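Beta-galactoside alpha-2,6-sialyltransferase (Photobacterium sp., PDB 2Z4T) transfers sialic acid from a CMP-linked donor to beta-galactosides such as lactose in alpha-2,6 linkage, using a GT-B-fold catalytic part that follows an immunoglobulin-like beta-sandwich domain. Local coordinates at residues A188-L194 with L216-V222; V181-V185 with P211-L216. One frame throughout, in Å; residues are numbered along the deposited sequence. Where two conformers were deposited one is given.

Contact 1 of 2, residues A188-L194 with L216-V222; sequences AQTKHRL and LNSFNNV
Two helix-to-strand connections of a Rossmann-like half of the GT-B fold meet here, one leaving helix 178-190 and the other helix 205-216. The chain keeps helical angles through T190, leaves them at K191 and is extended by R193 and L194. The partner segment makes two successive type I turns, L216-F219 and F219-V222, closed by F219 N to L216 O (2.9 Å) and V222 N to F219 O (3.2 Å). Both then enter neighbouring parallel strands in register, with CA-CA distances of 4.8 Å for R193-N221 and 4.6 Å for L194-V222. Backbone bonding across the gap starts with L194 N donating to N221 O (3.0 Å), supported by CA-H...O contacts from R193 CA to N221 O (3.5 Å) and V222 CA to L194 O (3.3 Å). Apolar packing centres on A188: its CB lies 3.7 Å from the centroid of the F219 ring (chi1 m), a CH-pi contact over the face, and reaches V222 CG1 at 3.8 Å and L216 CD2 at 4.0 Å. L194 CB and V222 CB, on the same sheet face, are 4.1 Å apart. N221, chi1 p, turns its side chain into the bend at A188-K191. R193 has CA-CB pointing away, though CB touches 216-222; its guanidinium salt-bridges D36 and D87. Polar backbone pairing thus sets the strand register, while apolar contacts seat the last helical turn on the neighbouring loop.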
loop_
_atom_site.group_PDB
_atom_site.type_symbol
_atom_site.label_atom_id
_atom_site.label_comp_id
_atom_site.label_asym_id
_atom_site.label_seq_id
_atom_site.Cartn_x
_atom_site.Cartn_y
_atom_site.Cartn_z
ATOM N N ALA A 188 11.011 9.912 -18.344
ATOM C CA ALA A 188 10.277 10.901 -19.130
ATOM C C ALA A 188 11.110 11.360 -20.317
ATOM O O ALA A 188 10.564 11.652 -21.387
ATOM C CB ALA A 188 9.906 12.091 -18.269
ATOM N N GLN A 189 12.426 11.432 -20.117
ATOM C CA GLN A 189 13.348 11.880 -21.148
ATOM C C GLN A 189 13.596 10.809 -22.191
ATOM O O GLN A 189 13.944 11.105 -23.322
ATOM C CB GLN A 189 14.687 12.254 -20.523
ATOM C CG GLN A 189 14.788 13.693 -20.085
ATOM C CD GLN A 189 15.886 13.915 -19.069
ATOM O OE1 GLN A 189 16.099 15.034 -18.618
ATOM N NE2 GLN A 189 16.583 12.845 -18.691
ATOM N N THR A 190 13.383 9.568 -21.795
ATOM C CA THR A 190 13.907 8.409 -22.494
ATOM C C THR A 190 12.813 7.606 -23.199
ATOM O O THR A 190 13.065 6.973 -24.211
ATOM C CB THR A 190 14.723 7.560 -21.466
ATOM O OG1 THR A 190 16.074 8.043 -21.451
ATOM C CG2 THR A 190 14.705 6.054 -21.742
ATOM N N LYS A 191 11.598 7.648 -22.675
ATOM C CA LYS A 191 10.493 6.907 -23.260
ATOM C C LYS A 191 9.693 7.789 -24.213
ATOM O O LYS A 191 9.428 8.969 -23.923
ATOM C CB LYS A 191 9.605 6.339 -22.152
ATOM C CG LYS A 191 10.326 5.303 -21.281
ATOM C CD LYS A 191 10.867 4.191 -22.153
ATOM C CE LYS A 191 11.067 2.911 -21.374
ATOM N NZ LYS A 191 12.274 3.019 -20.531
ATOM N N HIS A 192 9.290 7.252 -25.353
ATOM C CA HIS A 192 8.650 8.186 -26.254
ATOM C C HIS A 192 7.238 8.608 -25.901
ATOM O O HIS A 192 6.911 9.776 -26.141
ATOM C CB HIS A 192 8.985 7.981 -27.738
ATOM C CG HIS A 192 10.321 8.553 -28.086
ATOM N ND1 HIS A 192 10.469 9.747 -28.754
ATOM C CD2 HIS A 192 11.570 8.155 -27.746
ATOM C CE1 HIS A 192 11.755 10.030 -28.859
ATOM N NE2 HIS A 192 12.443 9.080 -28.254
ATOM N N ARG A 193 6.456 7.734 -25.270
ATOM C CA ARG A 193 5.221 8.115 -24.587
ATOM C C ARG A 193 5.309 7.346 -23.256
ATOM O O ARG A 193 5.916 6.279 -23.213
ATOM C CB ARG A 193 3.969 7.727 -25.391
ATOM C CG ARG A 193 3.880 6.224 -25.692
ATOM C CD ARG A 193 2.635 5.824 -26.455
ATOM N NE ARG A 193 2.750 4.436 -26.914
ATOM C CZ ARG A 193 1.721 3.593 -27.050
ATOM N NH1 ARG A 193 0.475 3.987 -26.748
ATOM N NH2 ARG A 193 1.932 2.349 -27.471
ATOM N N LEU A 194 4.732 7.897 -22.183
ATOM C CA LEU A 194 4.830 7.301 -20.852
ATOM C C LEU A 194 3.544 7.501 -20.062
ATOM O O LEU A 194 3.102 8.641 -19.860
ATOM C CB LEU A 194 6.034 7.866 -20.071
ATOM C CG LEU A 194 6.377 7.168 -18.742
ATOM C CD1 LEU A 194 6.873 5.709 -18.952
ATOM C CD2 LEU A 194 7.384 7.978 -17.908
ATOM N N LEU A 216 7.539 16.357 -14.061
ATOM C CA LEU A 216 6.688 15.767 -15.093
ATOM C C LEU A 216 5.797 16.770 -15.838
ATOM O O LEU A 216 5.476 16.574 -17.016
ATOM C CB LEU A 216 5.816 14.666 -14.478
ATOM C CG LEU A 216 6.576 13.408 -14.064
ATOM C CD1 LEU A 216 5.628 12.281 -13.661
ATOM C CD2 LEU A 216 7.486 12.961 -15.213
ATOM N N ASN A 217 5.387 17.827 -15.140
ATOM C CA ASN A 217 4.536 18.851 -15.717
ATOM C C ASN A 217 5.031 19.406 -17.057
ATOM O O ASN A 217 4.222 19.701 -17.932
ATOM C CB ASN A 217 4.329 20.005 -14.735
ATOM C CG ASN A 217 3.180 20.909 -15.148
ATOM O OD1 ASN A 217 2.014 20.483 -15.177
ATOM N ND2 ASN A 217 3.505 22.157 -15.502
ATOM N N SER A 218 6.343 19.550 -17.218
ATOM C CA SER A 218 6.889 20.094 -18.457
ATOM C C SER A 218 7.063 19.051 -19.575
ATOM O O SER A 218 7.453 19.402 -20.700
ATOM C CB SER A 218 8.210 20.841 -18.189
ATOM O OG SER A 218 9.132 19.999 -17.510
ATOM N N PHE A 219 6.767 17.786 -19.275
ATOM C CA PHE A 219 6.929 16.686 -20.243
ATOM C C PHE A 219 5.638 16.279 -20.968
ATOM O O PHE A 219 4.807 15.566 -20.408
ATOM C CB PHE A 219 7.496 15.460 -19.540
ATOM C CG PHE A 219 8.935 15.560 -19.253
ATOM C CD1 PHE A 219 9.373 15.941 -17.989
ATOM C CD2 PHE A 219 9.866 15.284 -20.241
ATOM C CE1 PHE A 219 10.729 16.037 -17.698
ATOM C CE2 PHE A 219 11.233 15.383 -19.962
ATOM C CZ PHE A 219 11.661 15.763 -18.679
ATOM N N ASN A 220 5.499 16.684 -22.224
ATOM C CA ASN A 220 4.241 16.477 -22.949
ATOM C C ASN A 220 3.980 15.049 -23.366
ATOM O O ASN A 220 2.852 14.683 -23.694
ATOM C CB ASN A 220 4.151 17.416 -24.153
ATOM C CG ASN A 220 3.777 18.823 -23.746
ATOM O OD1 ASN A 220 3.137 19.030 -22.707
ATOM N ND2 ASN A 220 4.175 19.800 -24.549
ATOM N N ASN A 221 5.030 14.246 -23.343
ATOM C CA ASN A 221 4.912 12.844 -23.672
ATOM C C ASN A 221 4.464 11.985 -22.490
ATOM O O ASN A 221 4.201 10.792 -22.663
ATOM C CB ASN A 221 6.244 12.333 -24.200
ATOM C CG ASN A 221 7.345 12.381 -23.151
ATOM O OD1 ASN A 221 8.087 11.403 -22.983
ATOM N ND2 ASN A 221 7.449 13.503 -22.432
ATOM N N VAL A 222 4.394 12.571 -21.293
ATOM C CA VAL A 222 3.927 11.798 -20.132
ATOM C C VAL A 222 2.492 12.079 -19.691
ATOM O O VAL A 222 2.066 13.223 -19.593
ATOM C CB VAL A 222 4.986 11.644 -18.962
ATOM C CG1 VAL A 222 6.292 12.264 -19.312
ATOM C CG2 VAL A 222 4.469 12.152 -17.641
#

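Contact 2 of 2, residues V181-V185 with P211-L216; sequences VQEIV and PILKEL
Both segments are helical and run in nearly the same direction: their axes approach to 9.8 Å and cross at -26°. V185 N bonds to V181 O (2.8 Å) in one helix and L216 N to I212 O (3.1 Å) in the other, which is kinked where the N atoms of P211 and I212 lack bonds to the preceding turn. The CA atoms are closest at V181-I212 (5.6 Å), with V185-E215 at 6.8 Å, so steps of about one turn match along the pair. V181, chi1 t, points across the interface; its CG2 lies 4.0 Å from both P211 CB and I212 CG1, and its CG1 is 3.6 Å from E215 CG. Helix 205-216 is the crossover of the beta-alpha-beta unit between parallel strands 194-201 and 222-230; helix 178-190 packs beside it, as in a Rossmann-like GT-B domain. I184 and I212, both m,t rotamers, meet CD1 to CG1 at 4.0 Å, and I212 also touches L198 of strand 194-201. One turn on from I212, L216 CD2 lies 3.8 Å from I184 CG2. V185 CG2 packs on E215 CB at 3.7 Å, the glutamate lending its aliphatic part to an interface without hydrogen bonds.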
loop_
_atom_site.group_PDB
_atom_site.type_symbol
_atom_site.label_atom_id
_atom_site.label_comp_id
_atom_site.label_asym_id
_atom_site.label_seq_id
_atom_site.Cartn_x
_atom_site.Cartn_y
_atom_site.Cartn_z
ATOM N N VAL A 181 12.953 11.055 -7.874
ATOM C CA VAL A 181 12.504 12.079 -8.824
ATOM C C VAL A 181 13.377 12.019 -10.085
ATOM O O VAL A 181 12.841 11.909 -11.200
ATOM C CB VAL A 181 12.485 13.508 -8.208
ATOM C CG1 VAL A 181 12.236 14.561 -9.285
ATOM C CG2 VAL A 181 11.439 13.619 -7.104
ATOM N N GLN A 182 14.704 12.048 -9.909
ATOM C CA GLN A 182 15.659 11.941 -11.021
ATOM C C GLN A 182 15.400 10.707 -11.889
ATOM O O GLN A 182 15.439 10.765 -13.119
ATOM C CB GLN A 182 17.091 11.906 -10.479
ATOM C CG GLN A 182 17.568 13.237 -9.916
ATOM C CD GLN A 182 18.687 13.101 -8.892
ATOM O OE1 GLN A 182 18.912 14.014 -8.099
ATOM N NE2 GLN A 182 19.387 11.965 -8.899
ATOM N N GLU A 183 15.149 9.574 -11.237
ATOM C CA GLU A 183 14.894 8.361 -12.002
ATOM C C GLU A 183 13.614 8.479 -12.836
ATOM O O GLU A 183 13.577 8.041 -13.993
ATOM C CB GLU A 183 14.879 7.119 -11.118
ATOM C CG GLU A 183 14.883 5.806 -11.904
ATOM C CD GLU A 183 16.017 5.745 -12.964
ATOM O OE1 GLU A 183 17.196 6.015 -12.600
ATOM O OE2 GLU A 183 15.709 5.436 -14.152
ATOM N N ILE A 184 12.585 9.098 -12.264
ATOM C CA ILE A 184 11.361 9.387 -12.996
ATOM C C ILE A 184 11.626 10.356 -14.183
ATOM O O ILE A 184 11.092 10.179 -15.293
ATOM C CB ILE A 184 10.285 9.937 -12.031
ATOM C CG1 ILE A 184 9.931 8.866 -10.994
ATOM C CG2 ILE A 184 9.036 10.446 -12.783
ATOM C CD1 ILE A 184 9.182 9.380 -9.803
ATOM N N VAL A 185 12.453 11.368 -13.953
ATOM C CA VAL A 185 12.791 12.312 -15.011
ATOM C C VAL A 185 13.485 11.603 -16.169
ATOM O O VAL A 185 13.169 11.867 -17.333
ATOM C CB VAL A 185 13.647 13.483 -14.491
ATOM C CG1 VAL A 185 14.296 14.259 -15.658
ATOM C CG2 VAL A 185 12.794 14.386 -13.630
ATOM N N PRO A 211 7.160 17.189 -5.715
ATOM C CA PRO A 211 8.447 17.254 -6.440
ATOM C C PRO A 211 8.432 16.428 -7.714
ATOM O O PRO A 211 9.153 16.748 -8.648
ATOM C CB PRO A 211 9.466 16.685 -5.446
ATOM C CG PRO A 211 8.805 16.783 -4.130
ATOM C CD PRO A 211 7.328 16.597 -4.373
ATOM N N ILE A 212 7.610 15.392 -7.762
ATOM C CA ILE A 212 7.497 14.575 -8.958
ATOM C C ILE A 212 6.677 15.321 -10.015
ATOM O O ILE A 212 7.083 15.412 -11.177
ATOM C CB ILE A 212 6.822 13.230 -8.676
ATOM C CG1 ILE A 212 7.648 12.414 -7.671
ATOM C CG2 ILE A 212 6.597 12.456 -10.006
ATOM C CD1 ILE A 212 6.860 11.265 -7.004
ATOM N N LEU A 213 5.538 15.873 -9.605
ATOM C CA LEU A 213 4.627 16.474 -10.555
ATOM C C LEU A 213 5.183 17.749 -11.184
ATOM O O LEU A 213 4.856 18.077 -12.334
ATOM C CB LEU A 213 3.249 16.682 -9.944
ATOM C CG LEU A 213 2.514 15.350 -9.754
ATOM C CD1 LEU A 213 1.316 15.546 -8.862
ATOM C CD2 LEU A 213 2.105 14.730 -11.096
ATOM N N LYS A 214 6.056 18.450 -10.473
ATOM C CA LYS A 214 6.575 19.647 -11.073
ATOM C C LYS A 214 7.684 19.400 -12.078
ATOM O O LYS A 214 7.951 20.241 -12.903
ATOM C CB LYS A 214 6.879 20.728 -10.049
ATOM C CG LYS A 214 8.028 20.531 -9.158
ATOM C CD LYS A 214 8.069 21.733 -8.171
ATOM C CE LYS A 214 8.875 22.911 -8.734
ATOM N NZ LYS A 214 9.119 23.941 -7.676
ATOM N N GLU A 215 8.296 18.223 -12.034
ATOM C CA GLU A 215 9.207 17.794 -13.094
ATOM C C GLU A 215 8.425 17.312 -14.295
ATOM O O GLU A 215 8.612 17.811 -15.400
ATOM C CB GLU A 215 10.137 16.682 -12.614
ATOM C CG GLU A 215 11.112 17.104 -11.548
ATOM C CD GLU A 215 11.932 18.309 -11.948
ATOM O OE1 GLU A 215 12.517 18.296 -13.057
ATOM O OE2 GLU A 215 11.979 19.276 -11.150
ATOM N N LEU A 216 7.539 16.357 -14.061
ATOM C CA LEU A 216 6.688 15.767 -15.093
ATOM C C LEU A 216 5.797 16.770 -15.838
ATOM O O LEU A 216 5.476 16.574 -17.016
ATOM C CB LEU A 216 5.816 14.666 -14.478
ATOM C CG LEU A 216 6.576 13.408 -14.064
ATOM C CD1 LEU A 216 5.628 12.281 -13.661
ATOM C CD2 LEU A 216 7.486 12.961 -15.213
#

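From the N terminus, helix 178-190 first supplies V181-V185 to contact 2, then its last turn and exit to contact 1. The chain continues through strand 194-201 to helix 205-216, where P211-L216 closes contact 2 across 25 intervening residues; L216-V222 then closes contact 1 across 21. The two closures therefore cross rather than nest. L216 belongs to both, and F219 CZ packs against V185 CG1 at 4.3 Å, joining the contacts, whose centres are about 10 Å apart. Contact 2 pairs the helices side by side; contact 1 joins the last turn of helix 178-190 and its exit to the end of helix 205-216 and the turns after it, and starts the parallel pairing of strands 194-201 and 222-230.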